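Local coordinates for protein thermophilic dibenzothiophene desulfurization enzyme C (Paenibacillus sp. A11-2, PDB 5XDC) that probably catalyses the FMNH2- and O2-dependent oxidation of dibenzothiophene, through its 5-oxide, to the 5,5-dioxide, at residues 25-29 against 79-84; 35-41 against 208-212; 94-98 against 122-126; 204-208 against 379-385. Residue numbers count along the deposited sequence, not the author numbering.

Interaction 1: residues 25-29 against 79-84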
loop_
_atom_site.group_PDB
_atom_site.type_symbol
_atom_site.label_atom_id
_atom_site.label_comp_id
_atom_site.label_asym_id
_atom_site.label_seq_id
_atom_site.Cartn_x
_atom_site.Cartn_y
_atom_site.Cartn_z
ATOM N N ALA B 25 12.602 -13.557 -28.499
ATOM C CA ALA B 25 11.427 -13.097 -27.760
ATOM C C ALA B 25 10.346 -12.564 -28.696
ATOM O O ALA B 25 9.149 -12.809 -28.490
ATOM C CB ALA B 25 11.855 -12.024 -26.763
ATOM N N LYS B 26 10.751 -11.818 -29.723
ATOM C CA LYS B 26 9.825 -11.365 -30.754
ATOM C C LYS B 26 9.028 -12.526 -31.341
ATOM O O LYS B 26 7.799 -12.460 -31.452
ATOM C CB LYS B 26 10.625 -10.643 -31.842
ATOM C CG LYS B 26 9.837 -9.713 -32.740
ATOM C CD LYS B 26 10.751 -8.707 -33.472
ATOM C CE LYS B 26 11.679 -7.964 -32.488
ATOM N NZ LYS B 26 12.196 -6.643 -32.958
ATOM N N THR B 27 9.712 -13.603 -31.732
ATOM C CA THR B 27 8.999 -14.734 -32.313
ATOM C C THR B 27 8.090 -15.397 -31.285
ATOM O O THR B 27 6.978 -15.823 -31.616
ATOM C CB THR B 27 9.983 -15.749 -32.904
ATOM O OG1 THR B 27 10.705 -16.424 -31.867
ATOM C CG2 THR B 27 10.980 -15.065 -33.833
ATOM N N PHE B 28 8.526 -15.460 -30.025
ATOM C CA PHE B 28 7.722 -16.136 -29.013
ATOM C C PHE B 28 6.418 -15.382 -28.741
ATOM O O PHE B 28 5.386 -16.013 -28.466
ATOM C CB PHE B 28 8.520 -16.292 -27.708
ATOM C CG PHE B 28 9.761 -17.167 -27.818
ATOM C CD1 PHE B 28 9.922 -18.086 -28.855
ATOM C CD2 PHE B 28 10.759 -17.079 -26.859
ATOM C CE1 PHE B 28 11.056 -18.873 -28.932
ATOM C CE2 PHE B 28 11.901 -17.868 -26.935
ATOM C CZ PHE B 28 12.047 -18.767 -27.974
ATOM N N ARG B 29 6.441 -14.043 -28.807
ATOM C CA ARG B 29 5.225 -13.267 -28.534
ATOM C C ARG B 29 4.108 -13.588 -29.518
ATOM O O ARG B 29 2.925 -13.453 -29.175
ATOM C CB ARG B 29 5.504 -11.766 -28.584
ATOM C CG ARG B 29 6.306 -11.260 -27.440
ATOM C CD ARG B 29 6.309 -9.723 -27.332
ATOM N NE ARG B 29 7.276 -9.329 -26.310
ATOM C CZ ARG B 29 8.556 -9.049 -26.541
ATOM N NH1 ARG B 29 9.038 -9.070 -27.780
ATOM N NH2 ARG B 29 9.358 -8.739 -25.529
ATOM N N GLU B 79 14.437 -10.492 -20.962
ATOM C CA GLU B 79 13.865 -10.180 -22.268
ATOM C C GLU B 79 12.975 -11.319 -22.743
ATOM O O GLU B 79 11.843 -11.099 -23.193
ATOM C CB GLU B 79 14.986 -9.904 -23.270
ATOM C CG GLU B 79 14.518 -9.666 -24.698
ATOM C CD GLU B 79 13.625 -8.448 -24.844
ATOM O OE1 GLU B 79 12.753 -8.451 -25.742
ATOM O OE2 GLU B 79 13.765 -7.499 -24.045
ATOM N N ILE B 80 13.468 -12.551 -22.642
ATOM C CA ILE B 80 12.658 -13.682 -23.082
ATOM C C ILE B 80 11.426 -13.817 -22.201
ATOM O O ILE B 80 10.326 -14.079 -22.695
ATOM C CB ILE B 80 13.501 -14.970 -23.101
ATOM C CG1 ILE B 80 14.561 -14.854 -24.203
ATOM C CG2 ILE B 80 12.632 -16.177 -23.343
ATOM C CD1 ILE B 80 15.563 -15.985 -24.246
ATOM N N ALA B 81 11.595 -13.662 -20.888
ATOM C CA ALA B 81 10.466 -13.815 -19.981
ATOM C C ALA B 81 9.371 -12.798 -20.278
ATOM O O ALA B 81 8.191 -13.090 -20.071
ATOM C CB ALA B 81 10.917 -13.665 -18.533
ATOM N N SER B 82 9.749 -11.593 -20.728
ATOM C CA SER B 82 8.766 -10.564 -21.041
ATOM C C SER B 82 7.862 -10.976 -22.191
ATOM O O SER B 82 6.738 -10.477 -22.283
ATOM C CB SER B 82 9.468 -9.240 -21.371
ATOM O OG SER B 82 10.041 -9.245 -22.671
ATOM N N ALA B 83 8.334 -11.866 -23.063
ATOM C CA ALA B 83 7.566 -12.390 -24.185
ATOM C C ALA B 83 6.807 -13.655 -23.828
ATOM O O ALA B 83 5.650 -13.823 -24.231
ATOM C CB ALA B 83 8.499 -12.692 -25.364
ATOM N N ASP B 84 7.454 -14.556 -23.093
ATOM C CA ASP B 84 6.885 -15.861 -22.771
ATOM C C ASP B 84 7.519 -16.279 -21.453
ATOM O O ASP B 84 8.710 -16.607 -21.418
ATOM C CB ASP B 84 7.167 -16.868 -23.885
ATOM C CG ASP B 84 6.561 -18.231 -23.618
ATOM O OD1 ASP B 84 6.601 -18.688 -22.458
ATOM O OD2 ASP B 84 6.067 -18.851 -24.590
HETATM O O HOH W 1 11.743 -8.671 -28.279
HETATM O O HOH W 2 5.258 -9.437 -24.283
#

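Interaction 2: residues 35-41 against 208-212. With IND (indole), chain J.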
loop_
_atom_site.group_PDB
_atom_site.type_symbol
_atom_site.label_atom_id
_atom_site.label_comp_id
_atom_site.label_asym_id
_atom_site.label_seq_id
_atom_site.Cartn_x
_atom_site.Cartn_y
_atom_site.Cartn_z
ATOM N N ARG B 35 -0.106 -21.054 -27.356
ATOM C CA ARG B 35 0.714 -22.138 -26.823
ATOM C C ARG B 35 0.490 -22.349 -25.332
ATOM O O ARG B 35 0.415 -23.491 -24.865
ATOM C CB ARG B 35 2.192 -21.875 -27.091
ATOM C CG ARG B 35 2.610 -22.169 -28.517
ATOM C CD ARG B 35 4.119 -22.089 -28.663
ATOM N NE ARG B 35 4.614 -20.716 -28.504
ATOM C CZ ARG B 35 5.183 -20.221 -27.407
ATOM N NH1 ARG B 35 5.377 -20.962 -26.335
ATOM N NH2 ARG B 35 5.605 -18.963 -27.402
ATOM N N GLU B 36 0.415 -21.279 -24.551
ATOM C CA GLU B 36 0.383 -21.500 -23.110
ATOM C C GLU B 36 -0.966 -22.063 -22.670
ATOM O O GLU B 36 -1.033 -22.768 -21.660
ATOM C CB GLU B 36 0.733 -20.218 -22.355
ATOM C CG GLU B 36 -0.349 -19.212 -22.294
ATOM C CD GLU B 36 -1.224 -19.311 -21.034
ATOM O OE1 GLU B 36 -0.754 -19.673 -19.916
ATOM O OE2 GLU B 36 -2.418 -19.023 -21.189
ATOM N N ARG B 37 -2.036 -21.806 -23.428
ATOM C CA ARG B 37 -3.317 -22.447 -23.130
ATOM C C ARG B 37 -3.191 -23.962 -23.134
ATOM O O ARG B 37 -3.738 -24.648 -22.258
ATOM C CB ARG B 37 -4.378 -22.028 -24.151
ATOM C CG ARG B 37 -4.843 -20.581 -24.068
ATOM C CD ARG B 37 -6.160 -20.376 -24.846
ATOM N NE ARG B 37 -5.966 -20.233 -26.292
ATOM C CZ ARG B 37 -6.089 -19.096 -26.981
ATOM N NH1 ARG B 37 -6.413 -17.952 -26.383
ATOM N NH2 ARG B 37 -5.890 -19.101 -28.294
ATOM N N ALA B 38 -2.477 -24.503 -24.121
ATOM C CA ALA B 38 -2.349 -25.942 -24.273
ATOM C C ALA B 38 -1.470 -26.572 -23.206
ATOM O O ALA B 38 -1.623 -27.763 -22.922
ATOM C CB ALA B 38 -1.781 -26.264 -25.657
ATOM N N GLY B 39 -0.540 -25.811 -22.624
ATOM C CA GLY B 39 0.398 -26.393 -21.698
ATOM C C GLY B 39 1.352 -27.294 -22.458
ATOM O O GLY B 39 1.580 -27.128 -23.664
ATOM N N GLY B 40 1.914 -28.257 -21.755
ATOM C CA GLY B 40 2.789 -29.185 -22.453
ATOM C C GLY B 40 4.139 -28.577 -22.803
ATOM O O GLY B 40 4.550 -27.531 -22.287
ATOM N N THR B 41 4.835 -29.257 -23.718
ATOM C CA THR B 41 6.241 -28.974 -23.961
ATOM C C THR B 41 6.392 -28.093 -25.192
ATOM O O THR B 41 5.958 -28.493 -26.285
ATOM C CB THR B 41 7.003 -30.283 -24.139
ATOM O OG1 THR B 41 6.786 -31.115 -22.988
ATOM C CG2 THR B 41 8.501 -30.028 -24.313
ATOM N N ARG B 208 2.805 -22.411 -17.574
ATOM C CA ARG B 208 2.128 -23.630 -18.000
ATOM C C ARG B 208 2.964 -24.493 -18.940
ATOM O O ARG B 208 2.631 -25.674 -19.117
ATOM C CB ARG B 208 0.804 -23.274 -18.677
ATOM C CG ARG B 208 -0.275 -22.849 -17.679
ATOM C CD ARG B 208 -1.621 -22.624 -18.341
ATOM N NE ARG B 208 -2.030 -23.731 -19.197
ATOM C CZ ARG B 208 -2.506 -24.894 -18.768
ATOM N NH1 ARG B 208 -2.633 -25.146 -17.473
ATOM N NH2 ARG B 208 -2.855 -25.816 -19.646
ATOM N N GLN B 209 4.016 -23.947 -19.561
ATOM C CA GLN B 209 4.864 -24.709 -20.475
ATOM C C GLN B 209 6.270 -24.955 -19.920
ATOM O O GLN B 209 7.210 -25.171 -20.686
ATOM C CB GLN B 209 4.937 -24.018 -21.840
ATOM C CG GLN B 209 3.612 -24.088 -22.602
ATOM C CD GLN B 209 3.779 -23.908 -24.097
ATOM O OE1 GLN B 209 4.197 -22.844 -24.573
ATOM N NE2 GLN B 209 3.471 -24.961 -24.852
ATOM N N THR B 210 6.415 -24.981 -18.596
ATOM C CA THR B 210 7.712 -25.225 -17.978
ATOM C C THR B 210 7.942 -26.693 -17.641
ATOM O O THR B 210 9.011 -27.026 -17.118
ATOM C CB THR B 210 7.884 -24.388 -16.704
ATOM O OG1 THR B 210 6.904 -24.752 -15.721
ATOM C CG2 THR B 210 7.795 -22.888 -17.036
ATOM N N ASP B 211 6.977 -27.569 -17.912
ATOM C CA ASP B 211 7.078 -28.996 -17.592
ATOM C C ASP B 211 7.691 -29.245 -16.214
ATOM O O ASP B 211 8.677 -29.972 -16.046
ATOM C CB ASP B 211 7.846 -29.720 -18.681
ATOM C CG ASP B 211 6.931 -30.220 -19.772
ATOM O OD1 ASP B 211 6.128 -31.148 -19.497
ATOM O OD2 ASP B 211 7.019 -29.679 -20.871
ATOM N N SER B 212 7.044 -28.657 -15.206
ATOM C CA SER B 212 7.513 -28.709 -13.832
ATOM C C SER B 212 6.804 -29.790 -13.031
ATOM O O SER B 212 6.674 -29.684 -11.807
ATOM C CB SER B 212 7.350 -27.340 -13.175
ATOM O OG SER B 212 8.200 -26.396 -13.798
HETATM N N1 IND J . 6.409 -23.049 -11.565
HETATM C C2 IND J . 7.288 -23.748 -12.276
HETATM C C3 IND J . 8.072 -24.207 -11.376
HETATM C C4 IND J . 8.467 -24.207 -8.913
HETATM C C5 IND J . 7.924 -23.684 -7.736
HETATM C C6 IND J . 6.773 -22.870 -7.776
HETATM C C7 IND J . 6.168 -22.581 -8.995
HETATM C C8 IND J . 6.695 -23.096 -10.164
HETATM C C9 IND J . 7.872 -23.920 -10.115
HETATM O O HOH W 3 1.685 -19.837 -18.694
HETATM O O HOH W 4 4.570 -27.943 -19.438
#

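Interaction 3: residues 94-98 against 122-126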
loop_
_atom_site.group_PDB
_atom_site.type_symbol
_atom_site.label_atom_id
_atom_site.label_comp_id
_atom_site.label_asym_id
_atom_site.label_seq_id
_atom_site.Cartn_x
_atom_site.Cartn_y
_atom_site.Cartn_z
ATOM N N HIS B 94 17.909 -23.315 -16.978
ATOM C CA HIS B 94 19.075 -23.905 -17.623
ATOM C C HIS B 94 20.361 -23.322 -17.045
ATOM O O HIS B 94 21.294 -24.061 -16.727
ATOM C CB HIS B 94 18.989 -23.681 -19.125
ATOM C CG HIS B 94 20.279 -23.901 -19.851
ATOM N ND1 HIS B 94 20.654 -25.129 -20.356
ATOM C CD2 HIS B 94 21.268 -23.038 -20.181
ATOM C CE1 HIS B 94 21.830 -25.016 -20.951
ATOM N NE2 HIS B 94 22.227 -23.758 -20.854
ATOM N N PHE B 95 20.411 -22.001 -16.863
ATOM C CA PHE B 95 21.616 -21.400 -16.295
ATOM C C PHE B 95 21.756 -21.652 -14.799
ATOM O O PHE B 95 22.882 -21.711 -14.293
ATOM C CB PHE B 95 21.655 -19.904 -16.621
ATOM C CG PHE B 95 21.841 -19.645 -18.083
ATOM C CD1 PHE B 95 23.062 -19.886 -18.691
ATOM C CD2 PHE B 95 20.778 -19.274 -18.872
ATOM C CE1 PHE B 95 23.215 -19.687 -20.044
ATOM C CE2 PHE B 95 20.922 -19.085 -20.220
ATOM C CZ PHE B 95 22.155 -19.296 -20.816
ATOM N N SER B 96 20.653 -21.809 -14.058
ATOM C CA SER B 96 20.771 -22.272 -12.680
ATOM C C SER B 96 21.398 -23.656 -12.631
ATOM O O SER B 96 22.307 -23.911 -11.834
ATOM C CB SER B 96 19.402 -22.287 -11.993
ATOM O OG SER B 96 19.478 -22.912 -10.727
ATOM N N ASN B 97 20.936 -24.557 -13.501
ATOM C CA ASN B 97 21.498 -25.900 -13.564
ATOM C C ASN B 97 22.964 -25.849 -13.976
ATOM O O ASN B 97 23.815 -26.509 -13.365
ATOM C CB ASN B 97 20.702 -26.759 -14.544
ATOM C CG ASN B 97 19.232 -26.923 -14.138
ATOM O OD1 ASN B 97 18.900 -26.889 -12.957
ATOM N ND2 ASN B 97 18.365 -27.104 -15.118
ATOM N N PHE B 98 23.269 -25.041 -14.983
ATOM C CA PHE B 98 24.647 -24.878 -15.424
ATOM C C PHE B 98 25.525 -24.343 -14.303
ATOM O O PHE B 98 26.644 -24.820 -14.100
ATOM C CB PHE B 98 24.703 -23.946 -16.624
ATOM C CG PHE B 98 26.098 -23.691 -17.079
ATOM C CD1 PHE B 98 26.708 -24.567 -17.954
ATOM C CD2 PHE B 98 26.827 -22.629 -16.575
ATOM C CE1 PHE B 98 28.011 -24.368 -18.356
ATOM C CE2 PHE B 98 28.152 -22.434 -16.983
ATOM C CZ PHE B 98 28.724 -23.303 -17.867
ATOM N N TRP B 122 22.928 -28.728 -25.756
ATOM C CA TRP B 122 22.252 -29.174 -24.540
ATOM C C TRP B 122 21.388 -28.081 -23.927
ATOM O O TRP B 122 21.829 -26.945 -23.745
ATOM C CB TRP B 122 23.262 -29.633 -23.503
ATOM C CG TRP B 122 23.835 -30.985 -23.748
ATOM C CD1 TRP B 122 23.592 -31.815 -24.815
ATOM C CD2 TRP B 122 24.751 -31.672 -22.903
ATOM N NE1 TRP B 122 24.310 -32.977 -24.673
ATOM C CE2 TRP B 122 25.030 -32.914 -23.510
ATOM C CE3 TRP B 122 25.374 -31.356 -21.690
ATOM C CZ2 TRP B 122 25.894 -33.845 -22.931
ATOM C CZ3 TRP B 122 26.237 -32.282 -21.121
ATOM C CH2 TRP B 122 26.493 -33.504 -21.747
ATOM N N PHE B 123 20.165 -28.460 -23.582
ATOM C CA PHE B 123 19.223 -27.664 -22.804
ATOM C C PHE B 123 19.040 -28.454 -21.511
ATOM O O PHE B 123 18.540 -29.582 -21.545
ATOM C CB PHE B 123 17.923 -27.499 -23.593
ATOM C CG PHE B 123 17.119 -26.262 -23.266
ATOM C CD1 PHE B 123 16.992 -25.805 -21.975
ATOM C CD2 PHE B 123 16.462 -25.582 -24.279
ATOM C CE1 PHE B 123 16.219 -24.676 -21.702
ATOM C CE2 PHE B 123 15.695 -24.467 -24.006
ATOM C CZ PHE B 123 15.591 -24.018 -22.714
ATOM N N LEU B 124 19.510 -27.912 -20.389
ATOM C CA LEU B 124 19.573 -28.648 -19.127
ATOM C C LEU B 124 18.247 -28.574 -18.386
ATOM O O LEU B 124 17.592 -27.523 -18.361
ATOM C CB LEU B 124 20.688 -28.110 -18.226
ATOM C CG LEU B 124 22.118 -28.102 -18.785
ATOM C CD1 LEU B 124 23.065 -27.384 -17.833
ATOM C CD2 LEU B 124 22.598 -29.518 -19.020
ATOM N N GLY B 125 17.859 -29.701 -17.779
ATOM C CA GLY B 125 16.681 -29.776 -16.943
ATOM C C GLY B 125 17.025 -30.125 -15.500
ATOM O O GLY B 125 18.165 -30.474 -15.164
ATOM N N ASN B 126 16.007 -30.030 -14.635
ATOM C CA ASN B 126 16.202 -30.063 -13.195
ATOM C C ASN B 126 15.305 -31.127 -12.580
ATOM O O ASN B 126 14.103 -31.162 -12.863
ATOM C CB ASN B 126 15.897 -28.675 -12.613
ATOM C CG ASN B 126 16.214 -28.574 -11.164
ATOM O OD1 ASN B 126 15.338 -28.749 -10.317
ATOM N ND2 ASN B 126 17.473 -28.279 -10.850
#

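Interaction 4: residues 204-208 against 379-385. With IND (indole), chain J.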
loop_
_atom_site.group_PDB
_atom_site.type_symbol
_atom_site.label_atom_id
_atom_site.label_comp_id
_atom_site.label_asym_id
_atom_site.label_seq_id
_atom_site.Cartn_x
_atom_site.Cartn_y
_atom_site.Cartn_z
ATOM N N SER B 204 -0.933 -26.257 -14.631
ATOM C CA SER B 204 -0.750 -25.218 -13.626
ATOM C C SER B 204 -1.498 -23.932 -13.981
ATOM O O SER B 204 -1.923 -23.714 -15.118
ATOM C CB SER B 204 0.743 -24.916 -13.463
ATOM O OG SER B 204 1.276 -24.502 -14.703
ATOM N N LEU B 205 -1.674 -23.071 -12.969
ATOM C CA LEU B 205 -2.286 -21.761 -13.194
ATOM C C LEU B 205 -1.500 -20.962 -14.224
ATOM O O LEU B 205 -2.058 -20.484 -15.220
ATOM C CB LEU B 205 -2.360 -20.991 -11.878
ATOM C CG LEU B 205 -2.919 -19.565 -11.978
ATOM C CD1 LEU B 205 -4.352 -19.557 -12.476
ATOM C CD2 LEU B 205 -2.797 -18.869 -10.636
ATOM N N GLY B 206 -0.203 -20.770 -13.956
ATOM C CA GLY B 206 0.707 -20.113 -14.862
ATOM C C GLY B 206 1.993 -20.913 -14.972
ATOM O O GLY B 206 2.118 -21.998 -14.409
ATOM N N MET B 207 2.951 -20.345 -15.700
ATOM C CA MET B 207 4.159 -21.092 -16.063
ATOM C C MET B 207 3.787 -22.441 -16.681
ATOM O O MET B 207 4.390 -23.477 -16.400
ATOM C CB MET B 207 5.076 -21.278 -14.855
ATOM C CG MET B 207 5.671 -19.963 -14.319
ATOM S SD MET B 207 6.680 -19.164 -15.604
ATOM C CE MET B 207 7.531 -17.917 -14.630
ATOM N N ARG B 208 2.805 -22.411 -17.574
ATOM C CA ARG B 208 2.128 -23.630 -18.000
ATOM C C ARG B 208 2.964 -24.493 -18.940
ATOM O O ARG B 208 2.631 -25.674 -19.117
ATOM C CB ARG B 208 0.804 -23.274 -18.677
ATOM C CG ARG B 208 -0.275 -22.849 -17.679
ATOM C CD ARG B 208 -1.621 -22.624 -18.341
ATOM N NE ARG B 208 -2.030 -23.731 -19.197
ATOM C CZ ARG B 208 -2.506 -24.894 -18.768
ATOM N NH1 ARG B 208 -2.633 -25.146 -17.473
ATOM N NH2 ARG B 208 -2.855 -25.816 -19.646
ATOM N N TRP B 379 -0.336 -12.019 -14.845
ATOM C CA TRP B 379 -0.606 -12.272 -13.436
ATOM C C TRP B 379 -0.513 -13.758 -13.127
ATOM O O TRP B 379 0.071 -14.147 -12.114
ATOM C CB TRP B 379 -1.976 -11.725 -13.045
ATOM C CG TRP B 379 -2.375 -12.073 -11.627
ATOM C CD1 TRP B 379 -2.039 -11.401 -10.495
ATOM C CD2 TRP B 379 -3.176 -13.180 -11.210
ATOM N NE1 TRP B 379 -2.571 -12.027 -9.386
ATOM C CE2 TRP B 379 -3.276 -13.122 -9.803
ATOM C CE3 TRP B 379 -3.823 -14.215 -11.887
ATOM C CZ2 TRP B 379 -3.997 -14.046 -9.067
ATOM C CZ3 TRP B 379 -4.534 -15.141 -11.146
ATOM C CH2 TRP B 379 -4.621 -15.045 -9.756
ATOM N N ARG B 380 -1.069 -14.609 -13.990
ATOM C CA ARG B 380 -1.023 -16.042 -13.706
ATOM C C ARG B 380 0.421 -16.546 -13.625
ATOM O O ARG B 380 0.775 -17.304 -12.713
ATOM C CB ARG B 380 -1.801 -16.820 -14.764
ATOM C CG ARG B 380 -3.311 -16.684 -14.633
ATOM C CD ARG B 380 -4.032 -17.669 -15.525
ATOM N NE ARG B 380 -4.044 -17.268 -16.924
ATOM C CZ ARG B 380 -3.292 -17.805 -17.887
ATOM N NH1 ARG B 380 -2.423 -18.765 -17.622
ATOM N NH2 ARG B 380 -3.395 -17.362 -19.125
ATOM N N ASP B 381 1.262 -16.125 -14.558
ATOM C CA ASP B 381 2.655 -16.564 -14.572
ATOM C C ASP B 381 3.391 -16.069 -13.340
ATOM O O ASP B 381 4.053 -16.841 -12.637
ATOM C CB ASP B 381 3.333 -16.063 -15.838
ATOM C CG ASP B 381 2.856 -16.780 -17.085
ATOM O OD1 ASP B 381 2.343 -17.919 -16.975
ATOM O OD2 ASP B 381 3.002 -16.202 -18.183
ATOM N N ALA B 382 3.267 -14.774 -13.053
ATOM C CA ALA B 382 3.939 -14.204 -11.898
ATOM C C ALA B 382 3.383 -14.768 -10.605
ATOM O O ALA B 382 4.152 -15.106 -9.698
ATOM C CB ALA B 382 3.802 -12.685 -11.917
ATOM N N ARG B 383 2.054 -14.853 -10.484
ATOM C CA ARG B 383 1.464 -15.334 -9.236
ATOM C C ARG B 383 1.912 -16.761 -8.937
ATOM O O ARG B 383 2.112 -17.128 -7.771
ATOM C CB ARG B 383 -0.068 -15.255 -9.303
ATOM C CG ARG B 383 -0.820 -15.760 -8.069
ATOM C CD ARG B 383 -0.610 -14.886 -6.851
ATOM N NE ARG B 383 0.748 -14.997 -6.329
ATOM C CZ ARG B 383 1.226 -14.289 -5.317
ATOM N NH1 ARG B 383 0.447 -13.445 -4.658
ATOM N NH2 ARG B 383 2.501 -14.421 -4.953
ATOM N N THR B 384 2.078 -17.580 -9.981
ATOM C CA THR B 384 2.551 -18.950 -9.800
ATOM C C THR B 384 4.000 -18.980 -9.319
ATOM O O THR B 384 4.307 -19.551 -8.267
ATOM C CB THR B 384 2.392 -19.728 -11.115
ATOM O OG1 THR B 384 1.004 -19.806 -11.478
ATOM C CG2 THR B 384 2.918 -21.156 -10.998
ATOM N N HIS B 385 4.921 -18.384 -10.077
ATOM C CA HIS B 385 6.311 -18.637 -9.742
ATOM C C HIS B 385 6.790 -17.862 -8.521
ATOM O O HIS B 385 7.709 -18.329 -7.838
ATOM C CB HIS B 385 7.243 -18.346 -10.907
ATOM C CG HIS B 385 8.579 -18.965 -10.689
ATOM N ND1 HIS B 385 9.631 -18.258 -10.151
ATOM C CD2 HIS B 385 8.992 -20.254 -10.776
ATOM C CE1 HIS B 385 10.663 -19.070 -9.990
ATOM N NE2 HIS B 385 10.302 -20.288 -10.356
HETATM N N1 IND J . 6.409 -23.049 -11.565
HETATM C C2 IND J . 7.288 -23.748 -12.276
HETATM C C3 IND J . 8.072 -24.207 -11.376
HETATM C C4 IND J . 8.467 -24.207 -8.913
HETATM C C5 IND J . 7.924 -23.684 -7.736
HETATM C C6 IND J . 6.773 -22.870 -7.776
HETATM C C7 IND J . 6.168 -22.581 -8.995
HETATM C C8 IND J . 6.695 -23.096 -10.164
HETATM C C9 IND J . 7.872 -23.920 -10.115
HETATM O O HOH W 3 1.685 -19.837 -18.694
#

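Interaction 1: residues 25-29 against 79-84
Segments 25-29 and 79-83, on helices 16-38 and 70-83, run nearly parallel: their axes come within 8.4 Å at 10°. Small residues allow this: A25 CB lies 3.7 Å from A83 CB, and A25 O is only 3.2 Å from A83 CB. F28 adds to the apolar side, with CE2 4.0 Å from I80 CG2. The polar side belongs to R29. Its NH2 makes a long salt bridge, weak as a hydrogen bond, to E79 OE1 (3.4 Å) and a weak hydrogen bond to S82 OG (3.0 Å). One water accepts from R29 NH1 (2.8 Å) and donates to E79 OE1 (2.7 Å). Another accepts from R29 NE (2.9 Å) and donates to S82 O (2.7 Å). All three guanidinium nitrogens thus have an acceptor. S82 OG donates to E79 O at 2.6 Å. D84 is the N-cap of helix 85-104: OD1 accepts from L87 N, and OD2 forms a salt bridge with R35. The contact is helix packing within the helical N-terminal domain of the acyl-CoA dehydrogenase fold. Its chemistry implies close apolar packing at the alanines and a hydrated, rather loose ion pair at the R29 edge.

Interaction 2: residues 35-41 against 208-212
Q209 lays its side chain over the end of helix 16-38 and the glycine turn after it; segment 35-41 covers 117 Å² of the residue. Its amide bridges two points: NE2 donates to G39 O at 3.1 Å, and OE1 accepts a weak hydrogen bond from R35 NH1 at 2.8 Å. R35 is held more firmly by T31 and by its salt bridge to D84. R208 works on the last turn of the helix. Its NE donates to E36 O (2.8 Å) and its NH2 to R37 O (3.0 Å), so carbonyls near the C-terminal end gain side-chain donors. The E36 carboxylate instead forms a salt bridge with R380. A water joins E36 OE1 (2.7 Å) to R208 N (3.0 Å). G39 and G40 both have positive phi as the chain leaves the helix. At G39 a CB would sit tight against R208 NH2. Two CA-H...O contacts follow, G39 CA to R208 O (3.5 Å) and Q209 CA to G40 O (3.4 Å). Further on, T41 OG1 donates to D211 OD2 at 2.6 Å. T210 and S212 take no part in this contact but line the indole pocket, with S212 OG 3.2 Å from indole C2. Here a loop arginine donates to the last-turn carbonyls of a helix, where the N-terminal and middle domains of the acyl-CoA dehydrogenase fold meet beside the indole pocket.

Interaction 3: residues 94-98 against 122-126
Segment 94-98 of helix 85-104 crosses 124-126 nearly at a right angle, the axes 7.3 Å apart at 86°. H94 has chi1 near t (164°), which carries its ring alongside the strand. There ND1 accepts from L124 N at 3.0 Å and 174°, so the ring is unprotonated at ND1 and NE2 is left to donate to L55 O. N97 is an m rotamer, and its CA-to-CB bond points at the strand. Its OD1 accepts from N126 ND2 at 2.9 Å, while its ND2 reaches L124 O in a weak bond of 3.4 Å. The side chain of L124 (m, t) packs on the helix. Its CB is 3.9 Å from N97 CB, and its CD1 is 4.0 Å from F98 CB. The t rotamer of F98 leads its ring away from the strand. F123, also t, starts away from the helix, but its ring returns to bring CE1 within 3.9 Å of H94 CB. N126 has chi1 near 180°, which sets ND2 toward N97, while OD1 accepts from S129 N. N126, S128 and S129 bind FMN in a structure of this protein, though none is bound to this chain here. The contact joins the helical N-terminal domain to the beta domain at the flavin site of the acyl-CoA dehydrogenase fold.

Interaction 4: residues 204-208 against 379-385
G206 sits so close to helix 376-385 that a side chain could not fit. Its CA is 4.1 Å from D381 CA, and an ideal CB would clash with R380 O and D381 N. In the acyl-CoA dehydrogenase fold this is a meeting of the middle-domain loop with the C-terminal helical domain. Side chains of the helix bind successive backbone groups of the loop. R380 NH1 donates to L205 O at 3.0 Å; its NE and NH2 form salt bridges with D376 and E36. G206 N makes a weak hydrogen bond to T384 OG1 (2.9 Å), which itself donates to R380 O (2.8 Å). D381 OD1 accepts from M207 N at 2.8 Å. It also accepts from a water (2.7 Å), which accepts from R208 N (3.0 Å). The loop is tied to itself by S204 OG to G206 O (2.7 Å) and R208 NH1 to S204 O (2.8 Å). L205 covers the apolar side, with CD2 4.1 Å from W379 CZ3. W379 stacks on W379 of the second subunit, and R383 forms a salt bridge with E361 of that subunit, so the contact is part of the subunit interface. M207, T384 and H385 line the indole pocket. H385 is hydrogen-bonded to Y259 and to Y93, an FMN-binding residue. M207 CE lies 3.8 Å from H385 CB, and H385 CD2 is 3.7 Å from indole C8.

In the fold
Interactions 1, 3 and 4 are buried, with R29 exposed at the edge of interaction 1; in interaction 3 every touching residue is buried. Interaction 2 is only partly buried. Interactions 1 and 2 share helix 16-38 and are joined by a salt bridge, D84 OD2 to R35 NH1 at 2.8 Å. Interactions 2 and 4 share R208 and one water, and E36 OE2 meets R380 NH2 at 2.8 Å. Both touch the indole. Interaction 3 touches none of the others and holds N126 of the FMN site. The chemistry follows the place: helix packing with a hydrated edge within one domain in interaction 1, but mostly side chain-to-backbone hydrogen bonds at the domain junctions in interactions 2, 3 and 4.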